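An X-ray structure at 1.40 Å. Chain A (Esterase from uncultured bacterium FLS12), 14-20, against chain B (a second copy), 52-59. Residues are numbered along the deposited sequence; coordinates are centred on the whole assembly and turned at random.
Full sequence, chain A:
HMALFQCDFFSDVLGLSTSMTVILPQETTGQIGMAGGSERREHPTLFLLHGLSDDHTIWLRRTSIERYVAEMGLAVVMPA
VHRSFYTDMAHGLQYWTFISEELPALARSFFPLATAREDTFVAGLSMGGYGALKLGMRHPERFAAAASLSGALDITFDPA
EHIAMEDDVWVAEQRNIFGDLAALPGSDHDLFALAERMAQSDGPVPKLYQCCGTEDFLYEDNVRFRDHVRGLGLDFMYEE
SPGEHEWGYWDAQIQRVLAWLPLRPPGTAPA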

# COMPACT_ATOMS: atom_id res chain seq x y z
N LEU A 14 7.93 18.93 8.78
CA LEU A 14 6.55 19.26 8.45
C LEU A 14 5.63 19.10 9.65
O LEU A 14 4.53 19.65 9.68
CB LEU A 14 6.04 18.38 7.30
CG LEU A 14 6.78 18.46 5.97
CD1 LEU A 14 6.20 17.47 4.96
CD2 LEU A 14 6.70 19.88 5.43
N GLY A 15 6.08 18.33 10.65
CA GLY A 15 5.22 17.98 11.77
C GLY A 15 4.06 17.13 11.25
O GLY A 15 2.90 17.35 11.63
N LEU A 16 4.36 16.17 10.39
CA LEU A 16 3.30 15.46 9.68
C LEU A 16 3.71 14.06 9.25
O LEU A 16 4.80 13.87 8.69
CB LEU A 16 2.86 16.27 8.46
CG LEU A 16 1.70 15.75 7.61
CD1 LEU A 16 0.42 15.71 8.41
CD2 LEU A 16 1.52 16.64 6.39
N SER A 17 2.81 13.11 9.48
CA SER A 17 2.93 11.76 8.94
C SER A 17 2.64 11.84 7.45
O SER A 17 1.61 12.40 7.04
CB SER A 17 1.91 10.84 9.60
OG SER A 17 2.24 10.60 10.95
N THR A 18 3.53 11.30 6.64
CA THR A 18 3.39 11.41 5.20
C THR A 18 3.96 10.16 4.54
O THR A 18 4.25 9.17 5.22
CB THR A 18 4.03 12.75 4.72
OG1 THR A 18 3.76 12.95 3.33
CG2 THR A 18 5.53 12.73 4.98
N SER A 19 4.08 10.18 3.22
CA SER A 19 4.44 8.98 2.48
C SER A 19 5.40 9.28 1.35
O SER A 19 5.43 10.40 0.84
CB SER A 19 3.19 8.33 1.89
OG SER A 19 2.28 8.00 2.92
N MET A 20 6.18 8.28 0.96
CA MET A 20 6.95 8.35 -0.28
C MET A 20 7.00 6.96 -0.91
O MET A 20 6.76 5.94 -0.25
CB MET A 20 8.37 8.85 -0.03
CG MET A 20 9.23 7.91 0.81
SD MET A 20 10.88 8.60 0.98
CE MET A 20 11.50 7.61 2.34
N LEU B 52 -3.71 15.58 15.32
CA LEU B 52 -2.77 16.58 14.82
C LEU B 52 -1.41 15.95 14.56
O LEU B 52 -0.81 15.41 15.47
CB LEU B 52 -2.61 17.72 15.83
CG LEU B 52 -1.64 18.83 15.43
CD1 LEU B 52 -2.07 19.48 14.14
CD2 LEU B 52 -1.54 19.86 16.54
N SER B 53 -0.97 16.03 13.30
CA SER B 53 0.28 15.47 12.76
C SER B 53 0.09 14.07 12.20
O SER B 53 1.01 13.52 11.60
CB SER B 53 1.46 15.50 13.75
OG SER B 53 1.46 14.36 14.61
N ASP B 54 -1.11 13.51 12.36
CA ASP B 54 -1.39 12.16 11.85
C ASP B 54 -1.79 12.17 10.37
O ASP B 54 -2.10 13.23 9.81
CB ASP B 54 -2.54 11.50 12.63
CG ASP B 54 -2.22 11.29 14.09
OD1 ASP B 54 -1.04 11.09 14.43
OD2 ASP B 54 -3.17 11.30 14.92
N ASP B 55 -1.81 10.98 9.78
CA ASP B 55 -2.42 10.79 8.47
C ASP B 55 -3.48 9.69 8.55
O ASP B 55 -3.90 9.29 9.65
CB ASP B 55 -1.37 10.51 7.38
CG ASP B 55 -0.61 9.21 7.59
OD1 ASP B 55 -1.01 8.41 8.46
OD2 ASP B 55 0.38 8.99 6.87
N HIS B 56 -3.92 9.23 7.38
CA HIS B 56 -4.98 8.24 7.26
C HIS B 56 -4.57 6.84 7.70
O HIS B 56 -5.39 5.92 7.65
CB HIS B 56 -5.39 8.16 5.79
CG HIS B 56 -4.26 7.76 4.90
ND1 HIS B 56 -3.18 8.58 4.67
CD2 HIS B 56 -4.00 6.60 4.26
CE1 HIS B 56 -2.32 7.96 3.88
NE2 HIS B 56 -2.79 6.75 3.63
N THR B 57 -3.30 6.65 8.08
CA THR B 57 -2.81 5.30 8.44
C THR B 57 -2.76 5.03 9.93
O THR B 57 -2.60 3.89 10.35
CB THR B 57 -1.38 5.02 7.89
OG1 THR B 57 -0.42 5.82 8.59
CG2 THR B 57 -1.29 5.26 6.38
N ILE B 58 -2.86 6.08 10.74
CA ILE B 58 -2.49 5.95 12.14
C ILE B 58 -3.48 5.08 12.94
O ILE B 58 -3.06 4.29 13.76
CB ILE B 58 -2.21 7.32 12.79
CG1 ILE B 58 -1.18 8.08 11.95
CG2 ILE B 58 -1.66 7.16 14.19
CD1 ILE B 58 0.11 7.29 11.67
N TRP B 59 -4.78 5.20 12.67
CA TRP B 59 -5.75 4.35 13.36
C TRP B 59 -5.48 2.86 13.13
O TRP B 59 -5.51 2.07 14.08
CB TRP B 59 -7.19 4.71 12.97
CG TRP B 59 -7.77 5.84 13.78
CD1 TRP B 59 -7.89 7.15 13.41
CD2 TRP B 59 -8.31 5.75 15.11
NE1 TRP B 59 -8.48 7.87 14.42
CE2 TRP B 59 -8.75 7.03 15.47
CE3 TRP B 59 -8.48 4.70 16.01
CZ2 TRP B 59 -9.33 7.30 16.71
CZ3 TRP B 59 -9.07 4.97 17.25
CH2 TRP B 59 -9.48 6.26 17.58
O HOH W 1 1.55 11.24 13.78
O HOH W 2 2.84 8.08 7.57
O HOH W 3 0.63 9.88 4.30

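The contact joins the start of a strand in chain A to a loop in chain B that runs into a helix. It is small, burying 289 Å² over both sides, and a backbone hydrogen bond and three bridging waters hold it together.

A:Leu14 lies out of reach. A:Gly15 is the first residue to touch chain B. Its phi of 64° favours glycine by itself. Its carbonyl faces B:Ser53, with A:Gly15 O 3.2 Å from B:Ser53 CB. A CA-H...O contact accompanies this, with B:Ser53 CA 3.4 Å from A:Gly15 O.

A:Leu16 begins the strand, and its CA is 4.3 Å from the CA of B:Ser53. A second CA-H...O contact runs the other way, from A:Leu16 CA to B:Ser53 O at 3.6 Å. The CA-to-CB bond points sideways, but the end of the side chain comes nearer. A:Leu16 CD1 packs 3.8 Å from B:Asp54 O.

A:Ser17 is the centre of the contact and has the largest covered area, 71 Å². A:Ser17 N donates to B:Ser53 O at 2.8 Å, with an angle of 158° at the hydrogen. This bond ties backbone to backbone, so it does not depend on either side chain. The serine side chain points toward chain B in the m rotamer. It is small and lies close to the loop: A:Ser17 CB is 3.6 Å from B:Asp55 CG, and A:Ser17 OG is 4.0 Å from B:Ile58 CD1. A:Ser17 OG also bonds to water 1 at 3.0 Å. That water donates to B:Ser53 OG at 3.2 Å and B:Asp54 OD1 at 2.7 Å, linking three side chains.

The CA-to-CB bond of A:Thr18 points away from chain B. Its carbonyl oxygen reaches chain B through water 2, which lies 2.9 Å from A:Thr18 O and 2.7 Å from B:Asp55 OD2, between strand and carboxylate.

A:Ser19 points toward chain B again, as expected of alternate residues in a strand. Its hydroxyl stops short of direct bonding, with A:Ser19 OG 4.5 Å from B:Asp55 OD2. Water 3 fills the gap, donating to A:Ser19 OG at 2.9 Å and B:Asp55 OD2 at 2.7 Å. A:Met20 makes no contact.

B:Asp55 suits its place because its two oxygens do different work. B:Asp55 OD1 caps the turn before the helix, accepting from B:Thr57 N at 2.9 Å and B:Thr57 OG1 at 2.7 Å. OD2 is left to meet the waters. B:Asp55 N is buried by the contact without a partner.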